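Local coordinates for protein imidazoleglycerol-phosphate dehydratase (PDB 2AE8) that catalyses the dehydration of imidazoleglycerol phosphate to 3-(imidazol-4-yl)-2-oxopropyl phosphate, the sixth step of histidine biosynthesis, with two manganese ions per subunit as cofactor, at residues I56-G59 against L63-M66; I97-G102 against V169-L174; A146-E151 against F156-V161; I178-G183 against H187-A192. All blocks are in the same frame, centred on the assembly; numbering follows the deposited sequence.

Contact 1 (I56-G59 against L63-M66); sequences INTG and LNHM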
loop_
_atom_site.group_PDB
_atom_site.type_symbol
_atom_site.label_atom_id
_atom_site.label_comp_id
_atom_site.label_asym_id
_atom_site.label_seq_id
_atom_site.Cartn_x
_atom_site.Cartn_y
_atom_site.Cartn_z
ATOM N N ILE B 56 47.406 12.757 -29.520
ATOM C CA ILE B 56 46.039 13.197 -29.249
ATOM C C ILE B 56 45.991 14.533 -28.513
ATOM O O ILE B 56 46.377 14.639 -27.351
ATOM C CB ILE B 56 45.241 12.087 -28.528
ATOM C CG1 ILE B 56 45.116 10.865 -29.456
ATOM C CG2 ILE B 56 43.855 12.610 -28.107
ATOM C CD1 ILE B 56 45.004 9.550 -28.770
ATOM N N ASN B 57 45.535 15.556 -29.220
ATOM C CA ASN B 57 45.454 16.903 -28.686
ATOM C C ASN B 57 44.073 17.495 -28.920
ATOM O O ASN B 57 43.886 18.327 -29.829
ATOM C CB ASN B 57 46.533 17.795 -29.318
ATOM C CG ASN B 57 46.550 19.197 -28.725
ATOM O OD1 ASN B 57 46.262 19.387 -27.539
ATOM N ND2 ASN B 57 46.880 20.186 -29.548
ATOM N N THR B 58 43.105 17.065 -28.098
ATOM C CA THR B 58 41.701 17.492 -28.250
ATOM C C THR B 58 41.414 18.831 -27.588
ATOM O O THR B 58 40.412 19.483 -27.898
ATOM C CB THR B 58 40.715 16.480 -27.616
ATOM O OG1 THR B 58 40.871 16.497 -26.186
ATOM C CG2 THR B 58 40.959 15.064 -28.139
ATOM N N GLY B 59 42.271 19.219 -26.655
ATOM C CA GLY B 59 42.019 20.382 -25.811
ATOM C C GLY B 59 41.131 20.066 -24.611
ATOM O O GLY B 59 40.690 20.980 -23.910
ATOM N N LEU B 63 39.258 13.696 -22.147
ATOM C CA LEU B 63 39.030 13.100 -23.462
ATOM C C LEU B 63 40.351 12.582 -24.050
ATOM O O LEU B 63 40.383 11.495 -24.621
ATOM C CB LEU B 63 38.337 14.082 -24.415
ATOM C CG LEU B 63 37.826 13.521 -25.754
ATOM C CD1 LEU B 63 36.861 12.355 -25.569
ATOM C CD2 LEU B 63 37.193 14.635 -26.598
ATOM N N ASN B 64 41.436 13.339 -23.857
ATOM C CA ASN B 64 42.783 12.855 -24.221
ATOM C C ASN B 64 43.091 11.478 -23.651
ATOM O O ASN B 64 43.527 10.582 -24.384
ATOM C CB ASN B 64 43.870 13.858 -23.808
ATOM C CG ASN B 64 43.893 15.084 -24.699
ATOM O OD1 ASN B 64 43.164 15.162 -25.682
ATOM N ND2 ASN B 64 44.725 16.056 -24.352
ATOM N N HIS B 65 42.848 11.294 -22.355
ATOM C CA HIS B 65 43.154 10.026 -21.708
ATOM C C HIS B 65 42.301 8.893 -22.276
ATOM O O HIS B 65 42.817 7.791 -22.553
ATOM C CB HIS B 65 42.992 10.116 -20.183
ATOM C CG HIS B 65 43.326 8.839 -19.464
ATOM N ND1 HIS B 65 44.474 8.117 -19.718
ATOM C CD2 HIS B 65 42.673 8.166 -18.485
ATOM C CE1 HIS B 65 44.499 7.042 -18.946
ATOM N NE2 HIS B 65 43.418 7.047 -18.188
HETATM N N MSE B 66 41.007 9.159 -22.451
HETATM C CA MSE B 66 40.073 8.136 -22.967
HETATM C C MSE B 66 40.406 7.691 -24.411
HETATM O O MSE B 66 40.374 6.494 -24.737
HETATM C CB MSE B 66 38.626 8.638 -22.869
HETATM C CG MSE B 66 38.098 8.774 -21.416
HETATM SE SE MSE B 66 38.262 7.142 -20.294
HETATM C CE MSE B 66 39.830 7.608 -19.253
HETATM O O HOH W 1 44.754 18.816 -25.444
#
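Asn64, early in helix 61-74, turns its amide back toward the chain that leads into the helix and gives its oxygen to Thr58. Two donors of that one residue share it. The backbone N of Thr58 lies 3.1 Å from Asn64 OD1, in the plane of the amide and on a lone pair, with an N-H...O angle of 161°. The hydroxyl makes a shorter bond, 2.7 Å from Thr58 OG1 to Asn64 OD1, but comes from above, 45° out of the amide plane. Thr58 can do both because OG1 sits between its own N and carbonyl carbon (chi1 68°), which brings the hydroxyl round to the oxygen that the N-H already holds. The same OG1 is hydrogen-bonded to the N of Val60, two residues on, as in an ST turn. The other half of the Asn64 amide is tied by water: ND2 donates to water 1 at 3.0 Å, and this water also accepts from Gly59 N (2.8 Å) and donates to Asn57 OD1 (2.6 Å). Both ends of the amide are thus engaged, which fixes its rotation. Ile56 lays its CG2 branch 3.6 Å from Asn64 OD1. Separately, Leu63 CD2 meets Thr58 CG2 at 4.1 Å, these two side chains crossing at about a right angle. Asn57 pairs through its backbone with Ile80 and Ala82 of strand 77-82, and His65, a metal ligand of the active site, points away from the loop. This short loop from strand into helix opens a beta-alpha-beta crossover made of strand 55-57, helix 61-74 and strand 77-82.

Contact 2 (I97-G102 against V169-L174); sequences IGIVIG and VINARL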
loop_
_atom_site.group_PDB
_atom_site.type_symbol
_atom_site.label_atom_id
_atom_site.label_comp_id
_atom_site.label_asym_id
_atom_site.label_seq_id
_atom_site.Cartn_x
_atom_site.Cartn_y
_atom_site.Cartn_z
ATOM N N ILE B 97 34.655 15.537 -32.631
ATOM C CA ILE B 97 35.647 14.469 -32.647
ATOM C C ILE B 97 34.987 13.079 -32.833
ATOM O O ILE B 97 35.462 12.238 -33.608
ATOM C CB ILE B 97 36.558 14.538 -31.388
ATOM C CG1 ILE B 97 37.434 15.805 -31.456
ATOM C CG2 ILE B 97 37.391 13.278 -31.250
ATOM C CD1 ILE B 97 38.331 16.015 -30.286
ATOM N N GLY B 98 33.884 12.846 -32.128
ATOM C CA GLY B 98 33.148 11.576 -32.274
ATOM C C GLY B 98 32.599 11.369 -33.675
ATOM O O GLY B 98 32.663 10.264 -34.224
ATOM N N ILE B 99 32.046 12.430 -34.248
ATOM C CA ILE B 99 31.490 12.378 -35.598
ATOM C C ILE B 99 32.595 12.009 -36.641
ATOM O O ILE B 99 32.410 11.116 -37.477
ATOM C CB ILE B 99 30.840 13.722 -35.959
ATOM C CG1 ILE B 99 29.495 13.903 -35.232
ATOM C CG2 ILE B 99 30.680 13.872 -37.494
ATOM C CD1 ILE B 99 28.912 15.326 -35.363
ATOM N N VAL B 100 33.740 12.677 -36.545
ATOM C CA VAL B 100 34.853 12.453 -37.487
ATOM C C VAL B 100 35.434 11.062 -37.347
ATOM O O VAL B 100 35.682 10.395 -38.354
ATOM C CB VAL B 100 35.949 13.523 -37.332
ATOM C CG1 VAL B 100 37.211 13.169 -38.183
ATOM C CG2 VAL B 100 35.399 14.890 -37.729
ATOM N N ILE B 101 35.642 10.616 -36.107
ATOM C CA ILE B 101 36.110 9.256 -35.863
ATOM C C ILE B 101 35.129 8.245 -36.441
ATOM O O ILE B 101 35.548 7.286 -37.072
ATOM C CB ILE B 101 36.405 8.976 -34.369
ATOM C CG1 ILE B 101 37.615 9.800 -33.909
ATOM C CG2 ILE B 101 36.674 7.500 -34.136
ATOM C CD1 ILE B 101 37.908 9.715 -32.428
ATOM N N GLY B 102 33.828 8.461 -36.246
ATOM C CA GLY B 102 32.825 7.557 -36.817
ATOM C C GLY B 102 32.905 7.511 -38.342
ATOM O O GLY B 102 32.853 6.431 -38.939
ATOM N N VAL B 169 29.308 5.725 -33.116
ATOM C CA VAL B 169 28.580 4.528 -33.515
ATOM C C VAL B 169 27.670 4.800 -34.701
ATOM O O VAL B 169 27.590 4.003 -35.645
ATOM C CB VAL B 169 27.741 3.981 -32.301
ATOM C CG1 VAL B 169 26.584 3.073 -32.769
ATOM C CG2 VAL B 169 28.664 3.268 -31.321
ATOM N N ILE B 170 26.982 5.925 -34.663
ATOM C CA ILE B 170 26.002 6.228 -35.699
ATOM C C ILE B 170 26.717 6.549 -37.024
ATOM O O ILE B 170 26.305 6.085 -38.090
ATOM C CB ILE B 170 25.047 7.373 -35.267
ATOM C CG1 ILE B 170 24.187 6.943 -34.028
ATOM C CG2 ILE B 170 24.181 7.834 -36.417
ATOM C CD1 ILE B 170 23.289 5.705 -34.253
ATOM N N ASN B 171 27.792 7.325 -36.946
ATOM C CA ASN B 171 28.507 7.726 -38.165
ATOM C C ASN B 171 29.395 6.627 -38.740
ATOM O O ASN B 171 29.621 6.580 -39.948
ATOM C CB ASN B 171 29.252 9.039 -37.937
ATOM C CG ASN B 171 28.313 10.181 -37.812
ATOM O OD1 ASN B 171 27.740 10.632 -38.803
ATOM N ND2 ASN B 171 28.066 10.614 -36.574
ATOM N N ALA B 172 29.869 5.730 -37.874
ATOM C CA ALA B 172 30.517 4.505 -38.308
ATOM C C ALA B 172 29.564 3.415 -38.808
ATOM O O ALA B 172 30.019 2.381 -39.339
ATOM C CB ALA B 172 31.430 3.965 -37.201
ATOM N N ARG B 173 28.256 3.637 -38.647
ATOM C CA ARG B 173 27.211 2.656 -39.010
ATOM C C ARG B 173 27.407 1.311 -38.307
ATOM O O ARG B 173 27.293 0.237 -38.938
ATOM C CB ARG B 173 27.102 2.466 -40.541
ATOM C CG ARG B 173 26.995 3.781 -41.325
ATOM C CD ARG B 173 26.660 3.534 -42.794
ATOM N NE ARG B 173 25.381 2.851 -42.937
ATOM C CZ ARG B 173 24.208 3.472 -42.964
ATOM N NH1 ARG B 173 24.164 4.793 -42.878
ATOM N NH2 ARG B 173 23.082 2.769 -43.065
ATOM N N LEU B 174 27.721 1.371 -37.009
ATOM C CA LEU B 174 27.783 0.173 -36.159
ATOM C C LEU B 174 26.469 -0.004 -35.411
ATOM O O LEU B 174 25.762 0.970 -35.157
ATOM C CB LEU B 174 28.904 0.288 -35.100
ATOM C CG LEU B 174 30.283 0.759 -35.570
ATOM C CD1 LEU B 174 31.180 1.067 -34.365
ATOM C CD2 LEU B 174 30.936 -0.285 -36.487
#
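Asn171 and Ala172, where helix 159-171 runs out, are laid against Ile99 and Gly102 in the middle of helix 90-111. Ahead of them, Val169 turns from the contact to pack on Phe197, and Ile170 meets Pro140. Asn171 then brings its CB to 3.8 Å from the carbonyl O of Ile99, and the two side chains cross obliquely, Asn171 ND2 lying 3.8 Å from Ile99 CG1. With CG beside its own N (chi1 -70°), the amide folds back so that ND2 bonds to Ala167 O, while OD1 accepts from Arg173 of a third subunit. At Ala172 the backbones nearly touch, the CA atoms of Gly102 and Ala172 lying 4.1 Å apart. Ala172 CA approaches Gly102 O at 3.1 Å, a CA-H...O contact, and Ala172 CB is 3.3 Å from the same oxygen. Arg173 takes positive phi (57°) and closes a Schellman motif, in which Leu174 N reaches Val169 O at 3.0 Å. Leu174 goes on toward strand 175-182. No conventional hydrogen bond spans the two segments, so the approach rests on van der Waals contact and a weak CA-H...O interaction, made possible by a glycine with no side chain to keep the helices apart.

Contact 3 (A146-E151 against F156-V161); sequences ASLSKE and FDTELV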
loop_
_atom_site.group_PDB
_atom_site.type_symbol
_atom_site.label_atom_id
_atom_site.label_comp_id
_atom_site.label_asym_id
_atom_site.label_seq_id
_atom_site.Cartn_x
_atom_site.Cartn_y
_atom_site.Cartn_z
ATOM N N ALA B 146 23.795 2.969 -19.167
ATOM C CA ALA B 146 24.784 3.212 -18.131
ATOM C C ALA B 146 24.436 4.510 -17.408
ATOM O O ALA B 146 24.512 5.593 -17.995
ATOM C CB ALA B 146 26.185 3.312 -18.755
ATOM N N SER B 147 24.036 4.401 -16.147
ATOM C CA SER B 147 23.782 5.570 -15.314
ATOM C C SER B 147 25.063 5.839 -14.567
ATOM O O SER B 147 25.423 5.099 -13.644
ATOM C CB SER B 147 22.655 5.290 -14.317
ATOM O OG SER B 147 21.474 4.916 -15.013
ATOM N N LEU B 148 25.761 6.892 -14.966
ATOM C CA LEU B 148 27.055 7.204 -14.370
ATOM C C LEU B 148 26.859 7.872 -13.021
ATOM O O LEU B 148 25.902 8.623 -12.851
ATOM C CB LEU B 148 27.854 8.079 -15.322
ATOM C CG LEU B 148 28.037 7.482 -16.722
ATOM C CD1 LEU B 148 28.693 8.495 -17.649
ATOM C CD2 LEU B 148 28.866 6.153 -16.697
ATOM N N SER B 149 27.775 7.621 -12.080
ATOM C CA SER B 149 27.578 7.994 -10.674
ATOM C C SER B 149 27.686 9.473 -10.325
ATOM O O SER B 149 27.103 9.895 -9.339
ATOM C CB SER B 149 28.470 7.173 -9.745
ATOM O OG SER B 149 28.250 5.796 -9.955
ATOM N N LYS B 150 28.408 10.258 -11.122
ATOM C CA LYS B 150 28.617 11.674 -10.811
ATOM C C LYS B 150 28.406 12.525 -12.067
ATOM O O LYS B 150 28.501 12.022 -13.182
ATOM C CB LYS B 150 30.024 11.892 -10.213
ATOM C CG LYS B 150 30.291 11.214 -8.858
ATOM C CD LYS B 150 29.528 11.898 -7.741
ATOM C CE LYS B 150 29.733 11.218 -6.384
ATOM N NZ LYS B 150 29.048 9.890 -6.346
ATOM N N GLU B 151 28.095 13.800 -11.890
ATOM C CA GLU B 151 27.809 14.678 -13.019
ATOM C C GLU B 151 29.111 15.130 -13.721
ATOM O O GLU B 151 29.099 15.525 -14.893
ATOM C CB GLU B 151 26.987 15.898 -12.540
ATOM C CG GLU B 151 25.672 15.507 -11.827
ATOM C CD GLU B 151 24.638 16.634 -11.787
ATOM O OE1 GLU B 151 24.992 17.787 -12.096
ATOM O OE2 GLU B 151 23.452 16.357 -11.465
ATOM N N PHE B 156 35.277 17.515 -16.488
ATOM C CA PHE B 156 34.576 16.914 -17.640
ATOM C C PHE B 156 33.116 16.532 -17.337
ATOM O O PHE B 156 32.864 15.734 -16.436
ATOM C CB PHE B 156 35.345 15.667 -18.078
ATOM C CG PHE B 156 34.876 15.060 -19.371
ATOM C CD1 PHE B 156 35.197 15.657 -20.600
ATOM C CD2 PHE B 156 34.156 13.860 -19.368
ATOM C CE1 PHE B 156 34.782 15.089 -21.801
ATOM C CE2 PHE B 156 33.739 13.289 -20.557
ATOM C CZ PHE B 156 34.054 13.892 -21.779
ATOM N N ASP B 157 32.180 17.068 -18.124
ATOM C CA ASP B 157 30.763 16.711 -18.037
ATOM C C ASP B 157 30.547 15.284 -18.509
ATOM O O ASP B 157 30.752 14.943 -19.657
ATOM C CB ASP B 157 29.894 17.669 -18.858
ATOM C CG ASP B 157 29.818 19.060 -18.239
ATOM O OD1 ASP B 157 29.699 20.039 -18.985
ATOM O OD2 ASP B 157 29.861 19.171 -16.999
ATOM N N THR B 158 30.128 14.461 -17.569
ATOM C CA THR B 158 29.967 13.050 -17.726
ATOM C C THR B 158 28.833 12.715 -18.757
ATOM O O THR B 158 28.858 11.667 -19.434
ATOM C CB THR B 158 29.739 12.557 -16.270
ATOM O OG1 THR B 158 30.636 11.509 -15.900
ATOM C CG2 THR B 158 28.327 12.309 -15.941
ATOM N N GLU B 159 27.857 13.605 -18.904
ATOM C CA GLU B 159 26.853 13.437 -19.975
ATOM C C GLU B 159 27.454 13.398 -21.396
ATOM O O GLU B 159 26.789 12.971 -22.343
ATOM C CB GLU B 159 25.725 14.476 -19.888
ATOM C CG GLU B 159 26.097 15.911 -20.260
ATOM C CD GLU B 159 24.911 16.870 -20.141
ATOM O OE1 GLU B 159 23.837 16.474 -19.604
ATOM O OE2 GLU B 159 25.047 18.036 -20.588
ATOM N N LEU B 160 28.717 13.822 -21.526
ATOM C CA LEU B 160 29.391 13.850 -22.831
ATOM C C LEU B 160 29.769 12.459 -23.295
ATOM O O LEU B 160 29.965 12.248 -24.480
ATOM C CB LEU B 160 30.663 14.687 -22.755
ATOM C CG LEU B 160 30.397 16.182 -22.584
ATOM C CD1 LEU B 160 31.718 16.919 -22.381
ATOM C CD2 LEU B 160 29.598 16.716 -23.763
ATOM N N VAL B 161 29.902 11.522 -22.358
ATOM C CA VAL B 161 30.296 10.157 -22.707
ATOM C C VAL B 161 29.290 9.529 -23.697
ATOM O O VAL B 161 29.673 8.984 -24.760
ATOM C CB VAL B 161 30.427 9.281 -21.441
ATOM C CG1 VAL B 161 30.661 7.836 -21.803
ATOM C CG2 VAL B 161 31.540 9.789 -20.549
HETATM O O HOH W 2 27.337 15.786 -16.989
#
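The carbonyl O of Glu151 is gripped by two donors. Thr158 N reaches it across the contact at 3.1 Å, with a nearly straight N-H...O angle of 169°, although the donor stands 41° above the carbonyl plane. Water 2 donates a hydrogen bond to the same Glu151 O at 2.8 Å and in turn accepts from Glu159 N at 2.9 Å, so the water bridges the loop to the backbone just beyond Thr158. Earlier in the loop, Leu148 reaches across with one branch. A chi1 of -55° with an extended chi2 sends CD1 across to within 3.6 Å of Thr158 O and 4.2 Å of Val161 CB, close to where helix 159-171 begins. Thr158 O is itself taken up there by Val161 N at 3.1 Å. Thr158 also touches Ile190 of helix 186-205. Glu151 and Asp157 also reach other subunits: Glu151 OE1 accepts from Glu151 N of a fourth subunit, while Glu151 N bonds to OE1 of Glu151 in the second, a relay consistent with a rotational symmetry axis. Asp157 OD2 forms a salt bridge with Lys152 of the same chain, and OD1 accepts from Gly154 N of the fourth subunit. The bond from Thr158 to Glu151 adds a rung beside the small antiparallel pair 152-153 and 156-157: a beta hairpin that lies at a subunit interface and runs directly into helix 159-171.

Contact 4 (I178-G183 against H187-A192); sequences IDLIRG and HHEIEA. With MG (magnesium ion), chain L; MG (magnesium ion), chain T.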
loop_
_atom_site.group_PDB
_atom_site.type_symbol
_atom_site.label_atom_id
_atom_site.label_comp_id
_atom_site.label_asym_id
_atom_site.label_seq_id
_atom_site.Cartn_x
_atom_site.Cartn_y
_atom_site.Cartn_z
ATOM N N ILE B 178 25.961 -0.809 -25.175
ATOM C CA ILE B 178 26.828 -0.531 -24.036
ATOM C C ILE B 178 26.021 -0.715 -22.746
ATOM O O ILE B 178 24.954 -0.108 -22.581
ATOM C CB ILE B 178 27.399 0.908 -24.114
ATOM C CG1 ILE B 178 28.359 1.033 -25.322
ATOM C CG2 ILE B 178 28.065 1.294 -22.788
ATOM C CD1 ILE B 178 28.897 2.423 -25.564
ATOM N N ASP B 179 26.538 -1.546 -21.845
ATOM C CA ASP B 179 25.844 -1.869 -20.595
ATOM C C ASP B 179 26.811 -1.757 -19.418
ATOM O O ASP B 179 27.847 -2.426 -19.395
ATOM C CB ASP B 179 25.294 -3.307 -20.632
ATOM C CG ASP B 179 23.978 -3.427 -21.400
ATOM O OD1 ASP B 179 22.950 -2.947 -20.871
ATOM O OD2 ASP B 179 23.944 -4.032 -22.513
ATOM N N LEU B 180 26.464 -0.922 -18.446
ATOM C CA LEU B 180 27.181 -0.881 -17.195
ATOM C C LEU B 180 26.498 -1.890 -16.306
ATOM O O LEU B 180 25.392 -1.637 -15.824
ATOM C CB LEU B 180 27.041 0.500 -16.556
ATOM C CG LEU B 180 28.257 1.288 -16.076
ATOM C CD1 LEU B 180 27.812 2.307 -15.002
ATOM C CD2 LEU B 180 29.422 0.435 -15.611
ATOM N N ILE B 181 27.131 -3.035 -16.081
ATOM C CA ILE B 181 26.502 -4.097 -15.287
ATOM C C ILE B 181 26.468 -3.714 -13.808
ATOM O O ILE B 181 25.478 -3.950 -13.128
ATOM C CB ILE B 181 27.173 -5.465 -15.513
ATOM C CG1 ILE B 181 26.943 -5.888 -16.977
ATOM C CG2 ILE B 181 26.624 -6.506 -14.519
ATOM C CD1 ILE B 181 27.987 -6.782 -17.484
ATOM N N ARG B 182 27.553 -3.109 -13.332
ATOM C CA ARG B 182 27.598 -2.493 -12.008
ATOM C C ARG B 182 28.634 -1.373 -12.029
ATOM O O ARG B 182 29.539 -1.385 -12.857
ATOM C CB ARG B 182 27.875 -3.520 -10.899
ATOM C CG ARG B 182 29.170 -4.333 -11.043
ATOM C CD ARG B 182 29.326 -5.318 -9.855
ATOM N NE ARG B 182 28.196 -6.247 -9.863
ATOM C CZ ARG B 182 28.197 -7.427 -10.468
ATOM N NH1 ARG B 182 29.299 -7.885 -11.068
ATOM N NH2 ARG B 182 27.093 -8.155 -10.450
ATOM N N GLY B 183 28.476 -0.384 -11.157
ATOM C CA GLY B 183 29.411 0.722 -11.112
ATOM C C GLY B 183 29.658 1.143 -9.687
ATOM O O GLY B 183 29.506 0.349 -8.755
ATOM N N HIS B 187 34.937 7.563 -12.735
ATOM C CA HIS B 187 36.137 7.435 -13.564
ATOM C C HIS B 187 36.261 5.981 -14.055
ATOM O O HIS B 187 36.474 5.737 -15.241
ATOM C CB HIS B 187 37.387 7.876 -12.778
ATOM C CG HIS B 187 38.626 7.955 -13.612
ATOM N ND1 HIS B 187 39.249 9.152 -13.909
ATOM C CD2 HIS B 187 39.344 6.989 -14.237
ATOM C CE1 HIS B 187 40.309 8.917 -14.668
ATOM N NE2 HIS B 187 40.391 7.614 -14.876
ATOM N N HIS B 188 36.075 5.030 -13.142
ATOM C CA HIS B 188 36.115 3.614 -13.455
ATOM C C HIS B 188 35.020 3.229 -14.442
ATOM O O HIS B 188 35.232 2.394 -15.332
ATOM C CB HIS B 188 35.933 2.778 -12.182
ATOM C CG HIS B 188 37.102 2.832 -11.254
ATOM N ND1 HIS B 188 37.085 2.244 -10.013
ATOM C CD2 HIS B 188 38.321 3.418 -11.379
ATOM C CE1 HIS B 188 38.248 2.448 -9.415
ATOM N NE2 HIS B 188 39.015 3.159 -10.224
ATOM N N GLU B 189 33.837 3.824 -14.264
ATOM C CA GLU B 189 32.688 3.509 -15.097
ATOM C C GLU B 189 32.971 3.887 -16.548
ATOM O O GLU B 189 32.778 3.097 -17.458
ATOM C CB GLU B 189 31.454 4.270 -14.589
ATOM C CG GLU B 189 30.777 3.655 -13.349
ATOM C CD GLU B 189 29.815 4.626 -12.651
ATOM O OE1 GLU B 189 29.591 5.761 -13.145
ATOM O OE2 GLU B 189 29.328 4.268 -11.566
ATOM N N ILE B 190 33.387 5.124 -16.754
ATOM C CA ILE B 190 33.711 5.603 -18.080
ATOM C C ILE B 190 34.895 4.832 -18.684
ATOM O O ILE B 190 34.871 4.455 -19.855
ATOM C CB ILE B 190 34.014 7.106 -18.030
ATOM C CG1 ILE B 190 32.759 7.855 -17.533
ATOM C CG2 ILE B 190 34.421 7.603 -19.415
ATOM C CD1 ILE B 190 33.024 9.293 -17.080
ATOM N N GLU B 191 35.925 4.607 -17.881
ATOM C CA GLU B 191 37.101 3.882 -18.355
ATOM C C GLU B 191 36.774 2.457 -18.784
ATOM O O GLU B 191 37.197 2.024 -19.857
ATOM C CB GLU B 191 38.227 3.919 -17.317
ATOM C CG GLU B 191 39.473 3.185 -17.752
ATOM C CD GLU B 191 40.735 3.696 -17.074
ATOM O OE1 GLU B 191 40.666 4.645 -16.261
ATOM O OE2 GLU B 191 41.808 3.139 -17.359
ATOM N N ALA B 192 36.032 1.712 -17.963
ATOM C CA ALA B 192 35.590 0.365 -18.355
ATOM C C ALA B 192 34.823 0.382 -19.681
ATOM O O ALA B 192 35.026 -0.484 -20.541
ATOM C CB ALA B 192 34.735 -0.290 -17.236
HETATM MG MG MG L . 42.020 6.231 -15.927
HETATM MG MG MG T . 41.120 3.644 -9.947
HETATM O O HOH W 3 41.695 3.984 -12.353
HETATM O O HOH W 4 40.855 3.551 -7.739
HETATM O O HOH W 5 41.677 1.662 -9.429
#
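Gly183 and Glu189 bring their CA atoms to within 5.9 Å of each other where the chain, which turns a corner at Ile181, where Ile181 and Arg182 form a classic beta bulge opposite Leu129, leaves strand 175-182 and folds back into helix 186-205. Two residues meet the side chain of Glu189. Leu180 crosses it at about a right angle, pressing CD1 against Glu189 CG at 3.7 Å, and Gly183 offers its CA to Glu189 OE2 at 3.6 Å. With CG beside the backbone N (chi1 -79°) and the chain extended beyond it, the carboxylate is carried out to the loop, where OE2 accepts from Gly184 N and bonds to Ser149 OG. On other faces the same helix carries ligands of the metal centre, the His-His-x-x-Glu motif of this family, spelled here by His187, His188 and Glu191 and again by His91, His92 and Glu95 in helix 90-111. His187 NE2 and Glu191 OE1 hold one magnesium ion at 2.4 and 2.1 Å, the carboxylate oxygen lying at the edge of the imidazole and in its plane. Both side chains leave the helix with CG anti to the backbone N, one turn apart, and thus converge on the ion. His188 swings the other way and binds a second magnesium through NE2 at 2.2 Å; Glu127 OE2 fixes the ring by its hydrogen bond to ND1. His92 of a second subunit also binds the first ion, whose site includes His65 of this chain; His91 and Glu95 of that subunit bind the second, together with waters 3, 4 and 5.

Along the chain contact 1 closes before contact 2 opens, contact 3 is nested within the loop closed by contact 2, and contact 4 follows. Contacts 3 and 4 are near neighbours, their centres about 10 Å apart, joined by Ser149 with Glu189 and by Thr158 with Ile190. Contact 2 lies across the centre of the chain from contact 4, about 21 Å off, yet shares helix 159-171 with contact 3. Contact 1 touches contact 2 through Thr58 and Ile97, and contact 4 through Met66 and Ile190. These touches tie together the helices packed between the two four-stranded sheets, and with a second subunit they build the metal sites.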